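GCN5-related N-acetyltransferase (Kribbella flavida, PDB 4H89) probably catalyses acyl transfer, most likely of an acetyl group from acetyl-CoA to an amine, although its substrate is not established. Local coordinates at residues E7-R12 and G106-Q111; D112-A117 and L144-I149; K139-L144 and H167-P172. One frame throughout, in Å; residues are numbered along the deposited sequence.

In the fold
Contacts 1 and 2 share helix 105-119, and contacts 2 and 3 share Leu144, a worked example of how a GNAT fold packs its helices on one mixed sheet. Contact 1 lays the helix's first turns against the outermost strand 10-13. Contact 2 sets the middle of the same helix against the turn after helix 135-143; the centres of contacts 1 and 2 are about 14 Å apart. Contacts 2 and 3 are closer, about 6 Å between centres. Contact 3 touches helix 105-119 through Trp141 and Leu144, both on Cys110, with Cys110 CB 3.6 Å from Trp141 CZ3. As in relatives, the glycine-rich loop leading into helix 105-119 probably receives the pyrophosphate of acetyl-CoA, beside the neighbouring parallel strands 89-96 and 124-131.

Contact 1 (E7-R12 and G106-Q111); sequences EALQVR and GRALCQ
Val11 and Leu9 meet Ala108 with methyl groups, a carbonyl oxygen lying beside them, and the small alanine side chain is consistent with the close approach of the two backbones: the CA atoms of Val11 and Leu109 lie 6.4 Å apart. The CB of Ala108 points toward segment 7-12, where it is touched by Leu9 CD2 at 3.9 Å, just before the strand, and by Val11 CG2, on the strand, also at 3.9 Å. The two branches of Val11 divide the work. CG2 rests on the alanine, near Ala108 O as well (3.8 Å), while CG1, set opposite the backbone N at chi1 -180°, reaches on to Leu109 CD2 at 4.1 Å. Leu109 leaves the helix at a slant to the strand, and its CD2 branch brings it back to the valine, whose side chain it crosses at an angle. In the GNAT fold this is the first strand packing against the helix that follows the loop which in relatives binds acetyl-CoA; strand 61-66 lies next to strand 10-13 in the sheet, and its Thr63 touches both Val11 and Leu109. No hydrogen bond or ion pair crosses between the segments, so their 160 Å² of shared buried surface implies a contact held by apolar packing.

Contact 2 (D112-A117 and L144-I149); sequences DMIDWA and LGFRVI
Ile114 and Leu144 mark where the two backbones come nearest, with their CA atoms 8.8 Å apart, which leaves the gap to be bridged by a side chain from the helix. Residues 112-117 are regular helix, the middle of helix 105-119. The opposing segment begins in the Schellman motif that ends helix 135-143 and runs on into strand 147-155, an outermost strand of the GNAT sheet within the chain. Gly145 is the C-prime residue of the motif, with a positive phi of 102°, a conformation in which a side chain would collide with the carbonyl oxygen of Leu144 and which glycine takes readily. The turn is closed by Phe146 N bonding to Trp141 O and by Gly145 N bonding to Gln142 O, and it swings the chain from helix into strand. Beyond it, Ile149 packs on Thr151 of the second subunit.

Ile114 carries the side-chain contact. Its CG1 lies opposite the carbonyl carbon (chi1 -72°) and the chain continues nearly straight through chi2 (165°), which pushes CD1 out from the helix into the turn. There Ile114 CD1 touches Leu144 at O (3.8 Å) and at CB (4.1 Å), the two side chains crossing at a slant. Phe146 is buried and stacked on Phe127; its ring reaches toward helix 105-119, touching Cys110, and also Ile125 of strand 124-131. The contact is buried and apolar apart from that one carbonyl oxygen. The ring is approached obliquely, Ile114 CD1 lying 4.2 Å from Phe146 CE1.

Contact 3 (K139-L144 and H167-P172); sequences KLWQSL and HVMHRP
Arg171 and Leu144 supply the polar part of this contact. In the conformer described, one of two modelled, Arg171 NE donates to Leu144 O at 2.6 Å, nearly straight (170° at the hydrogen), with the acceptor near the guanidinium plane and the donor in the carbonyl plane. NH2 adds a weak bond to the same oxygen. The arginine chain is extended from CG to NE, which carries the group across to this carbonyl near the C-terminal end of helix 135-143. Close by, Ser143 OG bonds to Leu140 O at 2.7 Å.

Strand 164-172 lies between strands 124-131 and 147-155 of the GNAT sheet, antiparallel to both, and helix 135-143 packs over it.

A Met-aromatic contact joins the two. Met169, a selenomethionine, brings SE to the edge of the Trp141 indole, in its plane, with Met169 SE 3.8 Å from Trp141 CD1; the two side chains cross at about a right angle. Phe127 meets the same indole edge-to-face.

Purely apolar packing follows from the bend of Met169 at chi3 (73°), which turns its CE against Trp141 CB. The same methyl rests on the neighbouring glutamine, Met169 CE lying 3.8 Å from Gln142 CG.

Contact 1 (E7-R12 and G106-Q111)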
loop_
_atom_site.group_PDB
_atom_site.type_symbol
_atom_site.label_atom_id
_atom_site.label_comp_id
_atom_site.label_asym_id
_atom_site.label_seq_id
_atom_site.Cartn_x
_atom_site.Cartn_y
_atom_site.Cartn_z
ATOM N N GLU A 7 -30.016 1.782 -18.343
ATOM C CA GLU A 7 -30.806 0.544 -18.354
ATOM C C GLU A 7 -30.056 -0.659 -18.925
ATOM O O GLU A 7 -30.231 -1.767 -18.466
ATOM C CB GLU A 7 -32.136 0.728 -19.110
ATOM C CG GLU A 7 -33.071 1.716 -18.406
ATOM C CD GLU A 7 -32.646 3.162 -18.439
ATOM O OE1 GLU A 7 -31.997 3.600 -19.424
ATOM O OE2 GLU A 7 -32.952 3.857 -17.460
ATOM N N ALA A 8 -29.230 -0.472 -19.934
ATOM C CA ALA A 8 -28.503 -1.571 -20.539
ATOM C C ALA A 8 -27.266 -1.924 -19.734
ATOM O O ALA A 8 -26.741 -3.017 -19.896
ATOM C CB ALA A 8 -28.122 -1.231 -21.979
ATOM N N LEU A 9 -26.819 -1.033 -18.855
ATOM C CA LEU A 9 -25.571 -1.260 -18.121
ATOM C C LEU A 9 -25.860 -2.090 -16.889
ATOM O O LEU A 9 -26.715 -1.743 -16.091
ATOM C CB LEU A 9 -24.985 0.094 -17.666
ATOM C CG LEU A 9 -23.663 0.148 -16.951
ATOM C CD1 LEU A 9 -22.584 -0.320 -17.874
ATOM C CD2 LEU A 9 -23.369 1.572 -16.518
ATOM N N GLN A 10 -25.053 -3.151 -16.709
ATOM C CA GLN A 10 -25.060 -3.970 -15.502
ATOM C C GLN A 10 -23.670 -4.120 -14.940
ATOM O O GLN A 10 -22.711 -4.250 -15.668
ATOM C CB GLN A 10 -25.601 -5.357 -15.862
ATOM C CG GLN A 10 -25.483 -6.395 -14.799
ATOM C CD GLN A 10 -26.178 -7.676 -15.134
ATOM O OE1 GLN A 10 -25.652 -8.535 -15.837
ATOM N NE2 GLN A 10 -27.334 -7.841 -14.549
ATOM N N VAL A 11 -23.558 -4.073 -13.625
ATOM C CA VAL A 11 -22.368 -4.510 -12.906
ATOM C C VAL A 11 -22.672 -5.909 -12.309
ATOM O O VAL A 11 -23.652 -6.084 -11.581
ATOM C CB VAL A 11 -21.973 -3.514 -11.794
ATOM C CG1 VAL A 11 -20.724 -4.032 -11.093
ATOM C CG2 VAL A 11 -21.751 -2.137 -12.369
ATOM N N ARG A 12 -21.791 -6.848 -12.618
ATOM C CA ARG A 12 -21.962 -8.212 -12.166
ATOM C C ARG A 12 -20.587 -8.781 -11.844
ATOM O O ARG A 12 -19.541 -8.233 -12.222
ATOM C CB ARG A 12 -22.614 -9.097 -13.236
ATOM C CG ARG A 12 -21.834 -9.209 -14.539
ATOM C CD ARG A 12 -22.335 -10.348 -15.414
ATOM N NE ARG A 12 -21.692 -10.405 -16.725
ATOM C CZ ARG A 12 -20.439 -10.855 -16.994
ATOM N NH1 ARG A 12 -19.621 -11.313 -16.070
ATOM N NH2 ARG A 12 -19.955 -10.868 -18.249
ATOM N N GLY A 106 -17.762 4.264 -14.427
ATOM C CA GLY A 106 -17.033 4.434 -13.180
ATOM C C GLY A 106 -17.966 4.575 -12.008
ATOM O O GLY A 106 -17.744 3.960 -10.960
ATOM N N ARG A 107 -19.004 5.400 -12.160
ATOM C CA ARG A 107 -19.951 5.582 -11.080
ATOM C C ARG A 107 -20.645 4.273 -10.729
ATOM O O ARG A 107 -20.797 3.938 -9.552
ATOM C CB ARG A 107 -21.012 6.625 -11.433
ATOM C CG ARG A 107 -21.927 6.973 -10.270
ATOM C CD ARG A 107 -23.379 7.266 -10.669
ATOM N NE ARG A 107 -24.004 6.172 -11.423
ATOM C CZ ARG A 107 -24.536 5.054 -10.904
ATOM N NH1 ARG A 107 -24.561 4.813 -9.594
ATOM N NH2 ARG A 107 -25.050 4.166 -11.720
ATOM N N ALA A 108 -21.088 3.538 -11.734
ATOM C CA ALA A 108 -21.777 2.311 -11.496
ATOM C C ALA A 108 -20.876 1.314 -10.785
ATOM O O ALA A 108 -21.298 0.629 -9.841
ATOM C CB ALA A 108 -22.277 1.742 -12.799
ATOM N N LEU A 109 -19.643 1.181 -11.251
ATOM C CA LEU A 109 -18.709 0.241 -10.617
ATOM C C LEU A 109 -18.457 0.636 -9.169
ATOM O O LEU A 109 -18.398 -0.246 -8.302
ATOM C CB LEU A 109 -17.404 0.186 -11.412
ATOM C CG LEU A 109 -17.397 -0.501 -12.755
ATOM C CD1 LEU A 109 -16.111 -0.139 -13.493
ATOM C CD2 LEU A 109 -17.516 -1.995 -12.558
ATOM N N CYS A 110 -18.246 1.912 -8.905
ATOM C CA CYS A 110 -17.932 2.313 -7.541
ATOM C C CYS A 110 -19.143 2.219 -6.629
ATOM O O CYS A 110 -18.993 1.817 -5.482
ATOM C CB CYS A 110 -17.348 3.721 -7.533
ATOM S SG CYS A 110 -16.652 4.203 -5.924
ATOM N N GLN A 111 -20.317 2.597 -7.099
ATOM C CA GLN A 111 -21.500 2.429 -6.269
ATOM C C GLN A 111 -21.721 0.960 -5.915
ATOM O O GLN A 111 -22.051 0.616 -4.789
ATOM C CB GLN A 111 -22.737 2.999 -6.939
ATOM C CG GLN A 111 -23.976 2.947 -6.051
ATOM C CD GLN A 111 -23.807 3.795 -4.795
ATOM O OE1 GLN A 111 -23.502 4.959 -4.906
ATOM N NE2 GLN A 111 -23.865 3.181 -3.621
#

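Contact 2 (D112-A117 and L144-I149)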
loop_
_atom_site.group_PDB
_atom_site.type_symbol
_atom_site.label_atom_id
_atom_site.label_comp_id
_atom_site.label_asym_id
_atom_site.label_seq_id
_atom_site.Cartn_x
_atom_site.Cartn_y
_atom_site.Cartn_z
ATOM N N ASP A 112 -21.564 0.091 -6.898
ATOM C CA ASP A 112 -21.693 -1.340 -6.661
ATOM C C ASP A 112 -20.665 -1.805 -5.612
ATOM O O ASP A 112 -20.974 -2.612 -4.739
ATOM C CB ASP A 112 -21.535 -2.132 -7.966
ATOM C CG ASP A 112 -21.588 -3.616 -7.722
ATOM O OD1 ASP A 112 -22.706 -4.187 -7.647
ATOM O OD2 ASP A 112 -20.489 -4.172 -7.579
HETATM N N MSE A 113 -19.446 -1.292 -5.702
HETATM C CA MSE A 113 -18.400 -1.620 -4.733
HETATM C C MSE A 113 -18.769 -1.128 -3.318
HETATM O O MSE A 113 -18.582 -1.876 -2.338
HETATM C CB MSE A 113 -17.072 -1.024 -5.237
HETATM C CG MSE A 113 -15.864 -1.297 -4.349
HETATM SE SE MSE A 113 -15.641 -0.049 -2.926
HETATM C CE MSE A 113 -14.834 -1.227 -1.773
ATOM N N ILE A 114 -19.321 0.062 -3.213
ATOM C CA ILE A 114 -19.725 0.591 -1.910
ATOM C C ILE A 114 -20.830 -0.277 -1.336
ATOM O O ILE A 114 -20.806 -0.592 -0.131
ATOM C CB ILE A 114 -20.246 2.056 -2.077
ATOM C CG1 ILE A 114 -19.090 2.997 -2.374
ATOM C CG2 ILE A 114 -21.020 2.528 -0.833
ATOM C CD1 ILE A 114 -19.475 4.368 -2.914
ATOM N N ASP A 115 -21.783 -0.674 -2.161
ATOM C CA ASP A 115 -22.887 -1.538 -1.700
ATOM C C ASP A 115 -22.349 -2.889 -1.223
ATOM O O ASP A 115 -22.742 -3.407 -0.144
ATOM C CB ASP A 115 -23.945 -1.741 -2.773
ATOM C CG ASP A 115 -24.662 -0.455 -3.187
ATOM O OD1 ASP A 115 -24.497 0.581 -2.532
ATOM O OD2 ASP A 115 -25.354 -0.515 -4.214
ATOM N N TRP A 116 -21.405 -3.443 -1.965
ATOM C CA TRP A 116 -20.766 -4.693 -1.579
ATOM C C TRP A 116 -20.049 -4.548 -0.251
ATOM O O TRP A 116 -20.187 -5.398 0.624
ATOM C CB TRP A 116 -19.778 -5.126 -2.689
ATOM C CG TRP A 116 -18.836 -6.233 -2.302
ATOM C CD1 TRP A 116 -19.095 -7.573 -2.373
ATOM C CD2 TRP A 116 -17.521 -6.094 -1.774
ATOM N NE1 TRP A 116 -18.004 -8.281 -1.931
ATOM C CE2 TRP A 116 -17.033 -7.408 -1.528
ATOM C CE3 TRP A 116 -16.699 -5.009 -1.479
ATOM C CZ2 TRP A 116 -15.735 -7.655 -1.062
ATOM C CZ3 TRP A 116 -15.412 -5.242 -0.958
ATOM C CH2 TRP A 116 -14.948 -6.558 -0.766
ATOM N N ALA A 117 -19.272 -3.500 -0.091
ATOM C CA ALA A 117 -18.461 -3.355 1.121
ATOM C C ALA A 117 -19.379 -3.242 2.312
ATOM O O ALA A 117 -19.071 -3.745 3.402
ATOM C CB ALA A 117 -17.550 -2.144 0.999
ATOM N N LEU A 144 -19.430 10.472 -4.437
ATOM C CA LEU A 144 -19.857 9.215 -3.845
ATOM C C LEU A 144 -19.457 9.119 -2.401
ATOM O O LEU A 144 -19.504 8.039 -1.828
ATOM C CB LEU A 144 -19.307 8.041 -4.635
ATOM C CG LEU A 144 -19.926 7.907 -6.027
ATOM C CD1 LEU A 144 -19.137 6.873 -6.815
ATOM C CD2 LEU A 144 -21.406 7.594 -5.960
ATOM N N GLY A 145 -19.033 10.227 -1.803
ATOM C CA GLY A 145 -18.823 10.292 -0.373
ATOM C C GLY A 145 -17.402 10.200 0.128
ATOM O O GLY A 145 -17.174 10.277 1.322
ATOM N N PHE A 146 -16.433 10.027 -0.757
ATOM C CA PHE A 146 -15.032 9.975 -0.346
ATOM C C PHE A 146 -14.488 11.363 -0.119
ATOM O O PHE A 146 -14.891 12.301 -0.784
ATOM C CB PHE A 146 -14.170 9.291 -1.416
ATOM C CG PHE A 146 -14.362 7.810 -1.527
ATOM C CD1 PHE A 146 -15.397 7.301 -2.272
ATOM C CD2 PHE A 146 -13.445 6.948 -0.982
ATOM C CE1 PHE A 146 -15.595 5.943 -2.342
ATOM C CE2 PHE A 146 -13.644 5.581 -1.048
ATOM C CZ PHE A 146 -14.685 5.079 -1.767
ATOM N N ARG A 147 -13.562 11.480 0.813
ATOM C CA ARG A 147 -12.842 12.723 1.012
ATOM C C ARG A 147 -11.359 12.502 0.987
ATOM O O ARG A 147 -10.854 11.402 1.281
ATOM C CB ARG A 147 -13.213 13.410 2.327
ATOM C CG ARG A 147 -12.703 12.733 3.589
ATOM C CD ARG A 147 -12.852 13.604 4.859
ATOM N NE ARG A 147 -12.581 12.850 6.097
ATOM C CZ ARG A 147 -11.581 13.093 6.941
ATOM N NH1 ARG A 147 -11.424 12.329 8.035
ATOM N NH2 ARG A 147 -10.746 14.099 6.709
ATOM N N VAL A 148 -10.634 13.573 0.668
ATOM C CA VAL A 148 -9.196 13.547 0.716
ATOM C C VAL A 148 -8.748 13.685 2.195
ATOM O O VAL A 148 -9.075 14.652 2.864
ATOM C CB VAL A 148 -8.601 14.661 -0.116
ATOM C CG1 VAL A 148 -7.068 14.687 0.010
ATOM C CG2 VAL A 148 -8.987 14.472 -1.579
ATOM N N ILE A 149 -8.038 12.663 2.697
ATOM C CA ILE A 149 -7.446 12.608 4.055
ATOM C C ILE A 149 -6.165 13.435 4.090
ATOM O O ILE A 149 -5.804 14.028 5.081
ATOM C CB ILE A 149 -7.115 11.068 4.403
ATOM C CG1 ILE A 149 -8.389 10.269 4.558
ATOM C CG2 ILE A 149 -6.156 10.882 5.557
ATOM C CD1 ILE A 149 -9.273 10.829 5.639
#

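Contact 3 (K139-L144 and H167-P172)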
loop_
_atom_site.group_PDB
_atom_site.type_symbol
_atom_site.label_atom_id
_atom_site.label_comp_id
_atom_site.label_asym_id
_atom_site.label_seq_id
_atom_site.Cartn_x
_atom_site.Cartn_y
_atom_site.Cartn_z
ATOM N N LYS A 139 -13.279 13.907 -8.425
ATOM C CA LYS A 139 -14.597 14.485 -8.283
ATOM C C LYS A 139 -15.680 13.419 -8.222
ATOM O O LYS A 139 -16.654 13.574 -7.498
ATOM C CB LYS A 139 -14.852 15.512 -9.391
ATOM C CG LYS A 139 -13.937 16.731 -9.189
ATOM C CD LYS A 139 -14.203 17.772 -10.249
ATOM C CE LYS A 139 -13.229 18.940 -10.145
ATOM N NZ LYS A 139 -13.214 19.546 -8.776
ATOM N N LEU A 140 -15.529 12.345 -8.984
ATOM C CA LEU A 140 -16.495 11.261 -8.954
ATOM C C LEU A 140 -16.486 10.615 -7.570
ATOM O O LEU A 140 -17.530 10.441 -6.964
ATOM C CB LEU A 140 -16.163 10.208 -10.033
ATOM C CG LEU A 140 -16.968 8.895 -9.975
ATOM C CD1 LEU A 140 -18.440 9.162 -10.147
ATOM C CD2 LEU A 140 -16.474 7.895 -11.014
ATOM N N TRP A 141 -15.301 10.345 -7.039
ATOM C CA TRP A 141 -15.226 9.724 -5.726
ATOM C C TRP A 141 -15.803 10.667 -4.658
ATOM O O TRP A 141 -16.518 10.215 -3.763
ATOM C CB TRP A 141 -13.811 9.338 -5.353
ATOM C CG TRP A 141 -13.042 8.501 -6.274
ATOM C CD1 TRP A 141 -11.644 8.523 -6.429
ATOM C CD2 TRP A 141 -13.514 7.554 -7.163
ATOM N NE1 TRP A 141 -11.260 7.641 -7.332
ATOM C CE2 TRP A 141 -12.374 6.997 -7.802
ATOM C CE3 TRP A 141 -14.758 7.069 -7.489
ATOM C CZ2 TRP A 141 -12.461 6.037 -8.783
ATOM C CZ3 TRP A 141 -14.857 6.131 -8.480
ATOM C CH2 TRP A 141 -13.718 5.594 -9.111
ATOM N N GLN A 142 -15.497 11.958 -4.733
ATOM C CA GLN A 142 -16.112 12.930 -3.815
ATOM C C GLN A 142 -17.634 12.883 -3.906
ATOM O O GLN A 142 -18.323 12.972 -2.875
ATOM C CB GLN A 142 -15.572 14.341 -4.076
ATOM C CG GLN A 142 -14.130 14.484 -3.621
ATOM C CD GLN A 142 -13.507 15.793 -4.011
ATOM O OE1 GLN A 142 -13.736 16.296 -5.121
ATOM N NE2 GLN A 142 -12.664 16.317 -3.153
ATOM N N SER A 143 -18.171 12.784 -5.121
ATOM C CA SER A 143 -19.624 12.737 -5.304
ATOM C C SER A 143 -20.259 11.490 -4.688
ATOM O O SER A 143 -21.460 11.480 -4.419
ATOM C CB SER A 143 -20.008 12.841 -6.783
ATOM O OG SER A 143 -19.871 11.611 -7.478
ATOM N N LEU A 144 -19.430 10.472 -4.437
ATOM C CA LEU A 144 -19.857 9.215 -3.845
ATOM C C LEU A 144 -19.457 9.119 -2.401
ATOM O O LEU A 144 -19.504 8.039 -1.828
ATOM C CB LEU A 144 -19.307 8.041 -4.635
ATOM C CG LEU A 144 -19.926 7.907 -6.027
ATOM C CD1 LEU A 144 -19.137 6.873 -6.815
ATOM C CD2 LEU A 144 -21.406 7.594 -5.960
ATOM N N HIS A 167 -3.320 11.639 -3.584
ATOM C CA HIS A 167 -4.258 11.766 -2.500
ATOM C C HIS A 167 -4.441 10.399 -1.848
ATOM O O HIS A 167 -4.498 9.377 -2.550
ATOM C CB HIS A 167 -5.628 12.153 -3.005
ATOM C CG HIS A 167 -5.753 13.466 -3.670
ATOM N ND1 HIS A 167 -5.272 14.660 -3.208
ATOM C CD2 HIS A 167 -6.439 13.733 -4.800
ATOM C CE1 HIS A 167 -5.656 15.612 -4.051
ATOM N NE2 HIS A 167 -6.358 15.064 -5.022
ATOM N N VAL A 168 -4.664 10.414 -0.536
ATOM C CA VAL A 168 -5.252 9.283 0.158
ATOM C C VAL A 168 -6.703 9.673 0.390
ATOM O O VAL A 168 -6.952 10.754 0.894
ATOM C CB VAL A 168 -4.543 9.060 1.511
ATOM C CG1 VAL A 168 -5.212 7.900 2.267
ATOM C CG2 VAL A 168 -3.058 8.794 1.245
HETATM N N MSE A 169 -7.645 8.834 -0.017
HETATM C CA MSE A 169 -9.056 9.139 0.079
HETATM C C MSE A 169 -9.755 8.089 0.934
HETATM O O MSE A 169 -9.324 6.942 1.009
HETATM C CB MSE A 169 -9.736 9.219 -1.255
HETATM C CG MSE A 169 -9.052 10.256 -2.151
HETATM SE SE MSE A 169 -9.986 10.729 -3.783
HETATM C CE MSE A 169 -11.462 11.811 -3.151
ATOM N N HIS A 170 -10.835 8.492 1.587
ATOM C CA HIS A 170 -11.504 7.644 2.562
ATOM C C HIS A 170 -12.977 7.946 2.620
ATOM O O HIS A 170 -13.407 9.083 2.430
ATOM C CB HIS A 170 -10.877 7.912 3.918
ATOM C CG HIS A 170 -11.540 7.222 5.073
ATOM N ND1 HIS A 170 -12.511 7.838 5.818
ATOM C CD2 HIS A 170 -11.363 5.991 5.628
ATOM C CE1 HIS A 170 -12.895 7.036 6.785
ATOM N NE2 HIS A 170 -12.197 5.927 6.706
ATOM N N ARG A 171 -13.771 6.909 2.885
ATOM C CA ARG A 171 -15.230 7.024 3.066
ATOM C C ARG A 171 -15.594 6.094 4.223
ATOM O O ARG A 171 -15.211 4.924 4.176
ATOM C CB ARG A 171 -15.904 6.498 1.788
ATOM C CG ARG A 171 -17.393 6.705 1.718
ATOM C CD ARG A 171 -17.959 5.926 0.562
ATOM N NE ARG A 171 -19.286 6.369 0.159
ATOM C CZ ARG A 171 -20.400 6.095 0.809
ATOM N NH1 ARG A 171 -20.399 5.454 1.973
ATOM N NH2 ARG A 171 -21.531 6.475 0.284
ATOM N N PRO A 172 -16.341 6.574 5.259
ATOM C CA PRO A 172 -16.909 5.651 6.223
ATOM C C PRO A 172 -18.067 4.859 5.632
ATOM O O PRO A 172 -18.693 5.298 4.668
ATOM C CB PRO A 172 -17.409 6.558 7.355
ATOM C CG PRO A 172 -17.797 7.808 6.634
ATOM C CD PRO A 172 -16.747 7.963 5.532
#